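Local coordinates for protein HepC.19480.a.B1 (Helicobacter pylori, PDB 6MTZ) that is of unknown function but is probably a metal-dependent phosphoesterase of the DHH/DHHA1 family, hydrolysing phosphodiester or related phosphate esters, at residues G299-R304 against M317-G322; D159-D162 against G167-L170; Q36-N41 against I50-N55; S181-R186 against R223-A228; H248-K253 against K265-Y270. All coordinates share one frame; numbering follows the deposited sequence.

Interaction 1. Residues G299-R304 against M317-G322; sequences GNVSLR and MCFNGG
V301 and L303, on strand 300-305 of the six-stranded mixed sheet, pack against F319 at the exit of helix 311-318, just before the glycine-rich GGGH motif that G321 and G322 open and that marks DHHA1 domains. F319 is the first residue beyond the helix to leave helical backbone angles. Its ring lies between the CB of C318, its own neighbour in sequence, and the V301 isopropyl group across the contact. C318 CB sits 3.6 Å above the F319 ring plane, over the ring centre on one face, and the V301 methyls cover the opposite face. V301 CG2 makes a CH-pi contact, 4.3 Å from the F319 centroid and 17° off the normal, while V301 CG1 comes over the CD2 side of the ring, 4.1 Å from F319 CD2. This pairing follows from V301 chi1 of 177°, which sets CG1 anti to the backbone N and turns both methyls to the phenyl group. L303 CD1 approaches the ring obliquely, 3.9 Å from F319 CD2. Both aliphatic side chains cross the phenylalanine at about a right angle.

On the strand itself R304 curls back, its NH1 donating to L303 O over 2.8 Å from above the carbonyl plane, and its NE bonds S276 OG. L314, I293 and I351 add further apolar contacts to F319. The contact is thus apolar, buried and carried by carbon atoms alone, with the flat ring of F319 meeting branched side chains of alternate strand residues.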
# COMPACT_ATOMS: atom_id res chain seq x y z
N GLY A 299 -9.28 13.08 -11.42
CA GLY A 299 -9.95 12.93 -12.70
C GLY A 299 -9.08 13.17 -13.92
O GLY A 299 -9.57 13.02 -15.05
N ASN A 300 -7.81 13.53 -13.75
CA ASN A 300 -6.94 13.73 -14.90
C ASN A 300 -6.59 12.40 -15.54
O ASN A 300 -6.41 11.39 -14.85
CB ASN A 300 -5.67 14.48 -14.50
CG ASN A 300 -5.94 15.94 -14.18
OD1 ASN A 300 -5.72 16.38 -13.05
ND2 ASN A 300 -6.43 16.68 -15.16
N VAL A 301 -6.48 12.40 -16.87
CA VAL A 301 -6.38 11.18 -17.66
C VAL A 301 -5.11 11.22 -18.50
O VAL A 301 -4.78 12.26 -19.09
CB VAL A 301 -7.61 11.01 -18.58
CG1 VAL A 301 -7.47 9.76 -19.46
CG2 VAL A 301 -8.88 10.94 -17.76
N SER A 302 -4.40 10.10 -18.55
CA SER A 302 -3.28 9.89 -19.46
C SER A 302 -3.61 8.73 -20.39
O SER A 302 -4.01 7.66 -19.92
CB SER A 302 -1.98 9.60 -18.70
OG SER A 302 -1.64 10.67 -17.85
N LEU A 303 -3.43 8.94 -21.69
CA LEU A 303 -3.69 7.89 -22.67
C LEU A 303 -2.44 7.64 -23.50
O LEU A 303 -1.69 8.57 -23.81
CB LEU A 303 -4.87 8.26 -23.60
CG LEU A 303 -6.28 8.18 -22.98
CD1 LEU A 303 -6.97 9.51 -23.13
CD2 LEU A 303 -7.12 7.07 -23.61
N ARG A 304 -2.20 6.37 -23.81
CA ARG A 304 -1.11 5.97 -24.67
C ARG A 304 -1.64 4.93 -25.64
O ARG A 304 -2.59 4.21 -25.32
CB ARG A 304 0.08 5.38 -23.88
CG ARG A 304 0.74 6.33 -22.91
CD ARG A 304 1.55 7.42 -23.62
NE ARG A 304 2.23 8.26 -22.65
CZ ARG A 304 1.62 9.18 -21.90
NH1 ARG A 304 0.31 9.39 -22.01
NH2 ARG A 304 2.31 9.89 -21.02
N MET A 317 -12.88 13.43 -27.70
CA MET A 317 -14.28 13.02 -27.72
C MET A 317 -14.80 12.78 -26.31
O MET A 317 -16.00 12.98 -26.06
CB MET A 317 -14.45 11.75 -28.56
N CYS A 318 -13.93 12.39 -25.39
CA CYS A 318 -14.34 11.90 -24.08
C CYS A 318 -13.85 12.73 -22.91
O CYS A 318 -14.55 12.80 -21.90
CB CYS A 318 -13.85 10.46 -23.89
SG CYS A 318 -14.56 9.30 -25.07
N PHE A 319 -12.68 13.36 -22.99
CA PHE A 319 -12.07 13.96 -21.80
C PHE A 319 -11.64 15.40 -22.04
O PHE A 319 -10.71 15.87 -21.38
CB PHE A 319 -10.89 13.12 -21.32
CG PHE A 319 -11.18 11.64 -21.22
CD1 PHE A 319 -12.13 11.17 -20.32
CD2 PHE A 319 -10.52 10.73 -22.02
CE1 PHE A 319 -12.40 9.81 -20.23
CE2 PHE A 319 -10.79 9.37 -21.94
CZ PHE A 319 -11.73 8.91 -21.04
N ASN A 320 -12.28 16.11 -22.97
CA ASN A 320 -11.97 17.52 -23.24
C ASN A 320 -10.46 17.75 -23.36
O ASN A 320 -9.93 18.77 -22.89
CB ASN A 320 -12.57 18.43 -22.17
CG ASN A 320 -14.05 18.64 -22.34
OD1 ASN A 320 -14.52 19.04 -23.41
ND2 ASN A 320 -14.82 18.37 -21.28
N GLY A 321 -9.76 16.80 -23.96
CA GLY A 321 -8.31 16.87 -23.99
C GLY A 321 -7.70 16.71 -25.37
O GLY A 321 -8.40 16.83 -26.38
N GLY A 322 -6.41 16.42 -25.42
CA GLY A 322 -5.72 16.32 -26.69
C GLY A 322 -4.30 15.83 -26.49
O GLY A 322 -3.92 15.40 -25.40

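Interaction 2. Residues D159-D162 against G167-L170; sequences DIWD and GFEL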
# COMPACT_ATOMS: atom_id res chain seq x y z
N ASP A 159 11.61 7.56 14.89
CA ASP A 159 10.25 8.08 14.93
C ASP A 159 10.09 9.16 15.99
O ASP A 159 9.39 10.15 15.77
CB ASP A 159 9.26 6.94 15.15
CG ASP A 159 7.82 7.39 15.07
OD1 ASP A 159 7.25 7.75 16.13
OD2 ASP A 159 7.26 7.41 13.95
N ILE A 160 10.72 8.98 17.16
CA ILE A 160 10.70 10.01 18.19
C ILE A 160 11.86 10.99 18.06
O ILE A 160 11.99 11.89 18.91
CB ILE A 160 10.70 9.41 19.61
CG1 ILE A 160 12.05 8.78 19.95
CG2 ILE A 160 9.57 8.40 19.76
CD1 ILE A 160 12.11 8.22 21.37
N TRP A 161 12.70 10.85 17.04
CA TRP A 161 13.87 11.69 16.81
C TRP A 161 14.74 11.81 18.07
O TRP A 161 15.08 12.90 18.52
CB TRP A 161 13.49 13.08 16.29
CG TRP A 161 14.59 13.67 15.42
CD1 TRP A 161 15.50 14.63 15.77
CD2 TRP A 161 14.90 13.29 14.07
NE1 TRP A 161 16.35 14.89 14.71
CE2 TRP A 161 16.00 14.08 13.66
CE3 TRP A 161 14.34 12.38 13.17
CZ2 TRP A 161 16.56 13.97 12.38
CZ3 TRP A 161 14.90 12.27 11.90
CH2 TRP A 161 15.99 13.07 11.52
N ASP A 162 15.10 10.66 18.62
CA ASP A 162 16.11 10.60 19.68
C ASP A 162 17.47 10.37 19.02
O ASP A 162 17.84 9.23 18.74
CB ASP A 162 15.76 9.51 20.69
CG ASP A 162 16.84 9.30 21.73
OD1 ASP A 162 17.85 10.04 21.73
OD2 ASP A 162 16.69 8.36 22.53
N GLY A 167 20.22 2.79 16.91
CA GLY A 167 19.85 2.69 15.51
C GLY A 167 19.33 3.96 14.87
O GLY A 167 18.69 3.90 13.83
N PHE A 168 19.60 5.13 15.47
CA PHE A 168 19.02 6.37 14.97
C PHE A 168 19.42 6.65 13.52
O PHE A 168 18.56 6.84 12.65
CB PHE A 168 19.42 7.54 15.87
CG PHE A 168 19.04 8.88 15.33
CD1 PHE A 168 17.73 9.34 15.41
CD2 PHE A 168 19.99 9.71 14.73
CE1 PHE A 168 17.38 10.59 14.92
CE2 PHE A 168 19.64 10.96 14.24
CZ PHE A 168 18.33 11.40 14.34
N GLU A 169 20.72 6.68 13.23
CA GLU A 169 21.16 7.05 11.88
C GLU A 169 20.70 6.03 10.84
O GLU A 169 20.24 6.41 9.75
CB GLU A 169 22.68 7.22 11.83
CG GLU A 169 23.19 8.37 12.71
CD GLU A 169 22.76 9.73 12.20
OE1 GLU A 169 22.87 10.71 12.96
OE2 GLU A 169 22.31 9.82 11.04
N LEU A 170 20.79 4.74 11.15
CA LEU A 170 20.26 3.72 10.24
C LEU A 170 18.75 3.86 10.04
O LEU A 170 18.24 3.63 8.94
CB LEU A 170 20.60 2.33 10.77
CG LEU A 170 20.05 1.11 10.01
CD1 LEU A 170 20.69 1.01 8.62
CD2 LEU A 170 20.33 -0.15 10.83
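F168, W161 and D162 account for the surface buried here. The edge of the F168 ring is directed at the face of W161 in a T-shaped pair, the F168 centroid lying 4.9 Å from that of the six-membered indole ring and the planes standing at 82°. F168 CZ leads, 3.6 Å from W161 CE2 and over the middle of the indole, while F168 CE1 lies 3.8 Å from W161 CD2. The hydrogens on the phenyl rim thus meet the pi cloud at the fusion bond of the indole. W161 begins by pointing away from helix 168-180; its chi1 of -151°, which carries CG to the far side from the backbone N, brings the ring back over the phenylalanine.

D162 contributes through its backbone. Its carbonyl O lies 3.3 Å from F168 CD1, approaching the ring obliquely, and it is also 3.7 Å from F168 CB. The D162 carboxylate is engaged elsewhere, OD1 accepting from Q164 N. E169 OE1 lies at the edge of the phenyl ring and in plane, while OE2 of the same carboxylate pairs with K172.

In the last turn before W161, D159 lies beside D20 and H103, a cluster that would fit the metal site of DHH phosphoesterases, although no metal is modelled. W161 has positive phi and closes helix 145-159 in a Schellman motif, and G167 occupies the N-cap of the next helix; the aromatic pair bridges the loop that joins helix 145-159 to helix 168-180.

Interaction 3. Residues Q36-N41 against I50-N55; sequences QCYNAN and IYEILN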
# COMPACT_ATOMS: atom_id res chain seq x y z
N GLN A 36 -4.17 -11.06 7.44
CA GLN A 36 -4.34 -10.23 6.25
C GLN A 36 -4.09 -8.78 6.63
O GLN A 36 -4.68 -8.28 7.60
CB GLN A 36 -5.74 -10.40 5.65
CG GLN A 36 -6.04 -9.45 4.49
CD GLN A 36 -5.15 -9.69 3.29
OE1 GLN A 36 -5.24 -10.73 2.64
NE2 GLN A 36 -4.27 -8.73 2.99
N CYS A 37 -3.23 -8.10 5.88
CA CYS A 37 -2.85 -6.73 6.19
C CYS A 37 -3.54 -5.74 5.26
O CYS A 37 -3.92 -6.05 4.14
CB CYS A 37 -1.34 -6.55 6.10
SG CYS A 37 -0.40 -7.39 7.36
N TYR A 38 -3.66 -4.51 5.76
CA TYR A 38 -4.31 -3.41 5.06
C TYR A 38 -3.57 -2.14 5.44
O TYR A 38 -3.06 -2.01 6.55
CB TYR A 38 -5.79 -3.26 5.46
CG TYR A 38 -6.64 -4.50 5.30
CD1 TYR A 38 -6.60 -5.52 6.23
CD2 TYR A 38 -7.52 -4.63 4.22
CE1 TYR A 38 -7.38 -6.65 6.10
CE2 TYR A 38 -8.32 -5.76 4.09
CZ TYR A 38 -8.24 -6.76 5.04
OH TYR A 38 -9.01 -7.90 4.94
N ASN A 39 -3.54 -1.18 4.52
CA ASN A 39 -2.87 0.08 4.80
C ASN A 39 -3.72 1.24 4.32
O ASN A 39 -4.49 1.13 3.37
CB ASN A 39 -1.48 0.14 4.15
CG ASN A 39 -0.56 -0.96 4.68
OD1 ASN A 39 -0.67 -2.12 4.27
ND2 ASN A 39 0.32 -0.61 5.59
N ALA A 40 -3.54 2.37 5.01
CA ALA A 40 -4.31 3.57 4.73
C ALA A 40 -3.44 4.77 5.04
O ALA A 40 -2.64 4.74 5.98
CB ALA A 40 -5.61 3.60 5.56
N ASN A 41 -3.56 5.81 4.23
CA ASN A 41 -2.86 7.05 4.52
C ASN A 41 -3.80 7.98 5.27
O ASN A 41 -3.74 8.06 6.50
CB ASN A 41 -2.33 7.70 3.24
CG ASN A 41 -1.48 8.91 3.51
OD1 ASN A 41 -1.12 9.18 4.65
ND2 ASN A 41 -1.16 9.65 2.46
N ILE A 50 -11.64 -0.06 7.02
CA ILE A 50 -12.43 -0.61 8.11
C ILE A 50 -13.66 -1.32 7.56
O ILE A 50 -14.03 -2.40 8.03
CB ILE A 50 -12.80 0.51 9.11
CG1 ILE A 50 -11.57 0.89 9.94
CG2 ILE A 50 -13.91 0.05 10.05
CD1 ILE A 50 -11.70 2.20 10.66
N TYR A 51 -14.26 -0.77 6.51
CA TYR A 51 -15.36 -1.45 5.84
C TYR A 51 -14.90 -2.77 5.24
O TYR A 51 -15.56 -3.80 5.39
CB TYR A 51 -15.96 -0.55 4.77
CG TYR A 51 -17.05 -1.20 3.96
CD1 TYR A 51 -18.37 -1.17 4.38
CD2 TYR A 51 -16.76 -1.84 2.75
CE1 TYR A 51 -19.38 -1.77 3.63
CE2 TYR A 51 -17.76 -2.44 2.00
CZ TYR A 51 -19.07 -2.40 2.45
OH TYR A 51 -20.06 -2.99 1.70
N GLU A 52 -13.77 -2.75 4.53
CA GLU A 52 -13.20 -3.98 3.96
C GLU A 52 -13.00 -5.05 5.01
O GLU A 52 -13.29 -6.23 4.78
CB GLU A 52 -11.86 -3.68 3.31
CG GLU A 52 -11.87 -3.25 1.88
CD GLU A 52 -10.45 -2.96 1.41
OE1 GLU A 52 -10.17 -1.80 1.04
OE2 GLU A 52 -9.61 -3.88 1.43
N ILE A 53 -12.46 -4.66 6.17
CA ILE A 53 -12.14 -5.63 7.22
C ILE A 53 -13.42 -6.23 7.80
O ILE A 53 -13.54 -7.45 7.94
CB ILE A 53 -11.27 -4.97 8.30
CG1 ILE A 53 -9.83 -4.84 7.79
CG2 ILE A 53 -11.31 -5.76 9.60
CD1 ILE A 53 -8.94 -3.95 8.62
N LEU A 54 -14.41 -5.38 8.11
CA LEU A 54 -15.67 -5.89 8.66
C LEU A 54 -16.40 -6.75 7.64
O LEU A 54 -17.06 -7.73 8.00
CB LEU A 54 -16.55 -4.73 9.11
CG LEU A 54 -16.07 -3.87 10.28
CD1 LEU A 54 -16.90 -2.60 10.39
CD2 LEU A 54 -16.14 -4.65 11.56
N ASN A 55 -16.29 -6.40 6.35
CA ASN A 55 -16.90 -7.21 5.31
C ASN A 55 -16.25 -8.58 5.25
O ASN A 55 -16.94 -9.60 5.22
CB ASN A 55 -16.78 -6.49 3.96
CG ASN A 55 -17.65 -7.10 2.89
OD1 ASN A 55 -18.17 -8.22 3.04
ND2 ASN A 55 -17.83 -6.38 1.79
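Strand 35-39 runs beneath helix 43-59, with the CA atoms of Y38 and I53 8.4 Å apart at the closest backbone pairing of the two segments. Y38 fills the space between them. I53 CG1 rests over one face of the tyrosine ring as a CH-pi contact, 3.6 Å from the centroid and 18° off the normal, somewhat toward the CE1 rim; I53 CG1 and Y38 CE1 are 3.5 Å apart. I53 CD1 follows, 3.7 Å from Y38 CD1. With I53 chi1 at -76°, CG1 is anti to the carbonyl carbon, and this swings the longer branch over the ring although CB itself faces neither to it nor from it.

E52 meets the same ring differently. Its OE2 lies in the ring plane at the edge, 3.5 Å from Y38 CE2 and 3.6 Å from Y38 CD2, with the carboxylate turned 65° from the ring. An oxygen there faces the slightly positive aromatic hydrogens, a favourable though weak electrostatic contact. The other oxygen, OE1, pairs with R49, whose NE also binds N39 O, so one arginine ties the glutamate to the end of the strand. Along the strand Q36 NE2 bonds C37 O in the carbonyl plane, on a lone pair, at 2.9 Å.

Y38 and I53 both also touch Y12 and L14 of the adjoining strand 10-15. Helix 43-59 is the crossover from edge strand 35-39 to strand 64-70, passing over strand 10-15 in this Rossmann-like parallel sheet, while I50 and L54 turn to helix 76-85.

Interaction 4. Residues S181-R186 against R223-A228; sequences SSELNR and RLKKIA
E183 and K225 form a salt bridge between the loop after helix 168-180 and helix 213-228, the lysine buried and the glutamate partly exposed. K225 NZ donates to E183 OE2 over 2.8 Å, meeting that oxygen on its syn side and 30° out of the carboxylate plane. The two side chains cross at about a right angle, and K225 CE lies 3.4 Å from E183 OE1. Two bends bring the charges together: the glutamate turns at chi2 (76°) and the lysine at chi3 (63°), which curls each tip toward the other.

Neither charged group depends on this bond alone. E183 OE1 is held by Y196 OH, so both carboxylate oxygens are engaged and the group is fixed in rotation. K225 NZ makes one more hydrogen bond close by in the chain. S181 packs against the lysine end, its CA 3.8 Å from K225 NZ, but its hydroxyl is occupied by K197 NZ and M177 O. The carboxylate would probably stabilise the charge of the buried lysine.

Y196 of helix 190-203 and M238 of helix 238-251 both lie against K225, and E183 O is bonded to S242 OG. The ion pair thus sits where loop 181-186 passes among helices 190-203, 213-228 and 238-251.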
# COMPACT_ATOMS: atom_id res chain seq x y z
N SER A 181 10.38 3.79 -1.96
CA SER A 181 10.18 2.48 -2.60
C SER A 181 8.79 2.43 -3.23
O SER A 181 7.94 1.62 -2.87
CB SER A 181 10.42 1.35 -1.61
OG SER A 181 9.66 1.49 -0.40
N SER A 182 8.57 3.32 -4.20
CA SER A 182 7.29 3.50 -4.86
C SER A 182 7.24 2.83 -6.23
O SER A 182 6.35 3.16 -7.03
CB SER A 182 6.97 4.99 -4.98
OG SER A 182 7.21 5.66 -3.74
N GLU A 183 8.17 1.91 -6.51
CA GLU A 183 8.23 1.26 -7.81
C GLU A 183 7.02 0.37 -8.10
O GLU A 183 6.77 0.07 -9.27
CB GLU A 183 9.52 0.42 -7.93
CG GLU A 183 10.82 1.24 -8.00
CD GLU A 183 11.23 1.80 -6.65
OE1 GLU A 183 10.71 1.29 -5.62
OE2 GLU A 183 12.03 2.76 -6.61
N LEU A 184 6.30 -0.11 -7.08
CA LEU A 184 5.05 -0.84 -7.27
C LEU A 184 3.90 0.03 -6.76
O LEU A 184 3.76 0.23 -5.55
CB LEU A 184 5.07 -2.19 -6.55
CG LEU A 184 6.18 -3.20 -6.91
CD1 LEU A 184 6.08 -4.45 -6.03
CD2 LEU A 184 6.14 -3.60 -8.39
N ASN A 185 3.07 0.51 -7.69
CA ASN A 185 1.92 1.33 -7.34
C ASN A 185 1.08 0.66 -6.25
O ASN A 185 0.66 -0.50 -6.39
CB ASN A 185 1.05 1.57 -8.58
CG ASN A 185 -0.17 2.44 -8.27
OD1 ASN A 185 -1.23 1.94 -7.93
ND2 ASN A 185 -0.01 3.76 -8.41
N ARG A 186 0.83 1.41 -5.17
CA ARG A 186 0.18 0.84 -4.00
C ARG A 186 -1.28 0.51 -4.28
O ARG A 186 -1.78 -0.53 -3.83
CB ARG A 186 0.29 1.78 -2.80
CG ARG A 186 -0.26 1.18 -1.50
CD ARG A 186 0.10 2.02 -0.24
NE ARG A 186 -0.52 3.36 -0.22
CZ ARG A 186 -1.71 3.63 0.32
NH1 ARG A 186 -2.44 2.68 0.89
NH2 ARG A 186 -2.18 4.87 0.30
N ARG A 223 20.71 -1.55 -5.30
CA ARG A 223 20.87 -2.87 -5.91
C ARG A 223 19.89 -3.86 -5.28
O ARG A 223 19.29 -4.67 -5.98
CB ARG A 223 22.32 -3.35 -5.75
CG ARG A 223 22.62 -4.69 -6.42
CD ARG A 223 24.12 -5.07 -6.40
NE ARG A 223 24.30 -6.36 -7.05
CZ ARG A 223 24.57 -6.52 -8.35
NH1 ARG A 223 24.74 -5.46 -9.12
NH2 ARG A 223 24.67 -7.73 -8.87
N LEU A 224 19.69 -3.76 -3.96
CA LEU A 224 18.72 -4.63 -3.29
C LEU A 224 17.31 -4.43 -3.84
O LEU A 224 16.57 -5.39 -4.02
CB LEU A 224 18.72 -4.38 -1.78
CG LEU A 224 19.96 -4.82 -0.99
CD1 LEU A 224 19.76 -4.49 0.51
CD2 LEU A 224 20.23 -6.31 -1.20
N LYS A 225 16.92 -3.17 -4.08
CA LYS A 225 15.59 -2.90 -4.62
C LYS A 225 15.42 -3.54 -5.99
O LYS A 225 14.36 -4.11 -6.29
CB LYS A 225 15.34 -1.39 -4.70
CG LYS A 225 15.36 -0.66 -3.36
CD LYS A 225 15.22 0.86 -3.58
CE LYS A 225 13.86 1.20 -4.22
NZ LYS A 225 13.61 2.69 -4.28
N LYS A 226 16.43 -3.40 -6.86
CA LYS A 226 16.36 -4.01 -8.18
C LYS A 226 16.15 -5.51 -8.08
O LYS A 226 15.40 -6.10 -8.87
CB LYS A 226 17.63 -3.71 -8.98
CG LYS A 226 17.72 -2.33 -9.56
CD LYS A 226 18.89 -2.28 -10.57
CE LYS A 226 18.89 -1.02 -11.39
NZ LYS A 226 20.02 -0.95 -12.35
N ILE A 227 16.81 -6.15 -7.11
CA ILE A 227 16.67 -7.59 -6.96
C ILE A 227 15.32 -7.94 -6.36
O ILE A 227 14.67 -8.90 -6.80
CB ILE A 227 17.83 -8.14 -6.11
CG1 ILE A 227 19.12 -8.10 -6.92
CG2 ILE A 227 17.57 -9.57 -5.69
CD1 ILE A 227 20.32 -8.33 -6.10
N ALA A 228 14.87 -7.18 -5.37
CA ALA A 228 13.57 -7.49 -4.77
C ALA A 228 12.45 -7.33 -5.79
O ALA A 228 11.41 -7.99 -5.67
CB ALA A 228 13.31 -6.60 -3.55

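Interaction 5. Residues H248-K253 against K265-Y270; sequences HLLSLK and KGFLSY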
# COMPACT_ATOMS: atom_id res chain seq x y z
N HIS A 248 3.76 -7.21 -15.54
CA HIS A 248 3.47 -8.61 -15.24
C HIS A 248 2.28 -8.73 -14.29
O HIS A 248 1.40 -9.57 -14.48
CB HIS A 248 4.68 -9.31 -14.63
CG HIS A 248 4.40 -10.73 -14.22
ND1 HIS A 248 4.04 -11.09 -12.94
CD2 HIS A 248 4.40 -11.88 -14.94
CE1 HIS A 248 3.85 -12.39 -12.88
NE2 HIS A 248 4.06 -12.90 -14.08
N LEU A 249 2.25 -7.88 -13.26
CA LEU A 249 1.10 -7.87 -12.36
C LEU A 249 -0.15 -7.35 -13.06
O LEU A 249 -1.26 -7.81 -12.77
CB LEU A 249 1.41 -7.04 -11.12
CG LEU A 249 2.59 -7.60 -10.31
CD1 LEU A 249 2.96 -6.66 -9.16
CD2 LEU A 249 2.27 -8.99 -9.77
N LEU A 250 -0.00 -6.41 -14.01
CA LEU A 250 -1.17 -5.93 -14.75
C LEU A 250 -1.71 -7.01 -15.68
O LEU A 250 -2.94 -7.09 -15.87
CB LEU A 250 -0.82 -4.67 -15.56
CG LEU A 250 -0.53 -3.38 -14.78
CD1 LEU A 250 -0.16 -2.26 -15.73
CD2 LEU A 250 -1.71 -2.98 -13.90
N SER A 251 -0.83 -7.83 -16.25
CA SER A 251 -1.27 -8.85 -17.22
C SER A 251 -2.25 -9.82 -16.58
O SER A 251 -3.11 -10.36 -17.28
CB SER A 251 -0.06 -9.61 -17.78
OG SER A 251 0.69 -8.79 -18.66
N LEU A 252 -2.16 -10.02 -15.27
CA LEU A 252 -3.12 -10.87 -14.58
C LEU A 252 -4.46 -10.19 -14.33
O LEU A 252 -5.36 -10.83 -13.79
CB LEU A 252 -2.54 -11.35 -13.25
CG LEU A 252 -1.06 -11.74 -13.20
CD1 LEU A 252 -0.70 -12.13 -11.78
CD2 LEU A 252 -0.71 -12.85 -14.17
N LYS A 253 -4.61 -8.91 -14.69
CA LYS A 253 -5.81 -8.13 -14.41
C LYS A 253 -6.61 -7.80 -15.66
O LYS A 253 -7.50 -6.95 -15.61
CB LYS A 253 -5.44 -6.83 -13.67
CG LYS A 253 -4.87 -7.00 -12.26
CD LYS A 253 -4.38 -5.66 -11.69
CE LYS A 253 -3.70 -5.81 -10.36
NZ LYS A 253 -4.70 -6.14 -9.31
N LYS A 265 -10.12 -1.72 -27.77
CA LYS A 265 -10.05 -2.22 -26.39
C LYS A 265 -8.90 -1.55 -25.66
O LYS A 265 -7.78 -1.49 -26.17
CB LYS A 265 -9.88 -3.75 -26.34
CG LYS A 265 -9.79 -4.30 -24.91
CD LYS A 265 -9.90 -5.83 -24.83
CE LYS A 265 -8.57 -6.52 -25.15
NZ LYS A 265 -8.63 -8.00 -24.94
N GLY A 266 -9.18 -1.07 -24.45
CA GLY A 266 -8.16 -0.46 -23.63
C GLY A 266 -8.08 -1.09 -22.26
O GLY A 266 -8.98 -1.82 -21.83
N PHE A 267 -6.99 -0.79 -21.56
CA PHE A 267 -6.74 -1.26 -20.21
C PHE A 267 -6.68 -0.04 -19.30
O PHE A 267 -5.92 0.89 -19.57
CB PHE A 267 -5.43 -2.06 -20.14
CG PHE A 267 -5.11 -2.64 -18.78
CD1 PHE A 267 -4.73 -1.83 -17.72
CD2 PHE A 267 -5.15 -4.01 -18.58
CE1 PHE A 267 -4.42 -2.36 -16.49
CE2 PHE A 267 -4.83 -4.56 -17.35
CZ PHE A 267 -4.47 -3.73 -16.30
N LEU A 268 -7.48 -0.07 -18.23
CA LEU A 268 -7.64 1.07 -17.33
C LEU A 268 -6.95 0.79 -16.00
O LEU A 268 -7.29 -0.18 -15.31
CB LEU A 268 -9.12 1.37 -17.11
CG LEU A 268 -9.36 2.29 -15.92
CD1 LEU A 268 -8.94 3.69 -16.25
CD2 LEU A 268 -10.83 2.25 -15.52
N SER A 269 -5.99 1.63 -15.65
CA SER A 269 -5.36 1.61 -14.33
C SER A 269 -5.71 2.90 -13.59
O SER A 269 -6.33 3.81 -14.15
CB SER A 269 -3.85 1.42 -14.46
OG SER A 269 -3.24 2.60 -14.95
N TYR A 270 -5.27 2.99 -12.33
CA TYR A 270 -5.65 4.10 -11.46
C TYR A 270 -4.48 4.50 -10.57
O TYR A 270 -3.90 3.64 -9.91
CB TYR A 270 -6.83 3.74 -10.58
CG TYR A 270 -7.33 4.83 -9.67
CD1 TYR A 270 -7.99 5.94 -10.18
CD2 TYR A 270 -7.21 4.72 -8.28
CE1 TYR A 270 -8.48 6.93 -9.36
CE2 TYR A 270 -7.71 5.72 -7.43
CZ TYR A 270 -8.34 6.82 -7.98
OH TYR A 270 -8.84 7.82 -7.17
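F267, on strand 264-270, sends its side chain to L250 of helix 238-251 and K253 just after it. From CB, the chi1 of -178° places CG anti to the backbone N and directs the ring at the helix. The contact begins beyond the two CD atoms, where F267 CE1 meets L250 CD2 at 3.8 Å. F267 CZ, the tip, is the centre of the contact: it lies 3.7 Å from both L250 CD2 and L250 O, 3.8 Å from L250 CB and 4.2 Å from K253 CB. At the remaining corner, F267 CE2 comes to 3.5 Å from L250 O and 4.0 Å from K253 O, both carbonyls approaching obliquely.

L250 O already accepts from K253 N, 2.7 Å away and three residues on. Of the K253 side chain only CB takes part, its amine leading away toward M188 O in a weak bond. The F282 ring meets F267 with planes about 50° apart, and C257 also touches it.

The contact is therefore mixed: leucine carbons supply dispersion at the tip, while two carbonyl oxygens lie obliquely near CE2, where any attraction to the ring hydrogens would be slight.

Interactions 2 and 3 belong to the N-terminal part built round the parallel sheet, interactions 1 and 5 to the C-terminal mixed sheet, on whose strands 300-305 and 264-270 they respectively lie; the centres of 1 and 5 are about 18 Å apart. Loop 181-186 of interaction 4 touches both neighbours: R186 NH1 packs 3.6 Å from N39 O of interaction 3, and N185 OD1 lies 3.7 Å from Y270 O of interaction 5. In DHH/DHHA1 relatives the active site usually lies between the domains. Here the nearest atoms of interactions 1 and 2 are about 31 Å apart, so the two parts would have to come closer to share a site.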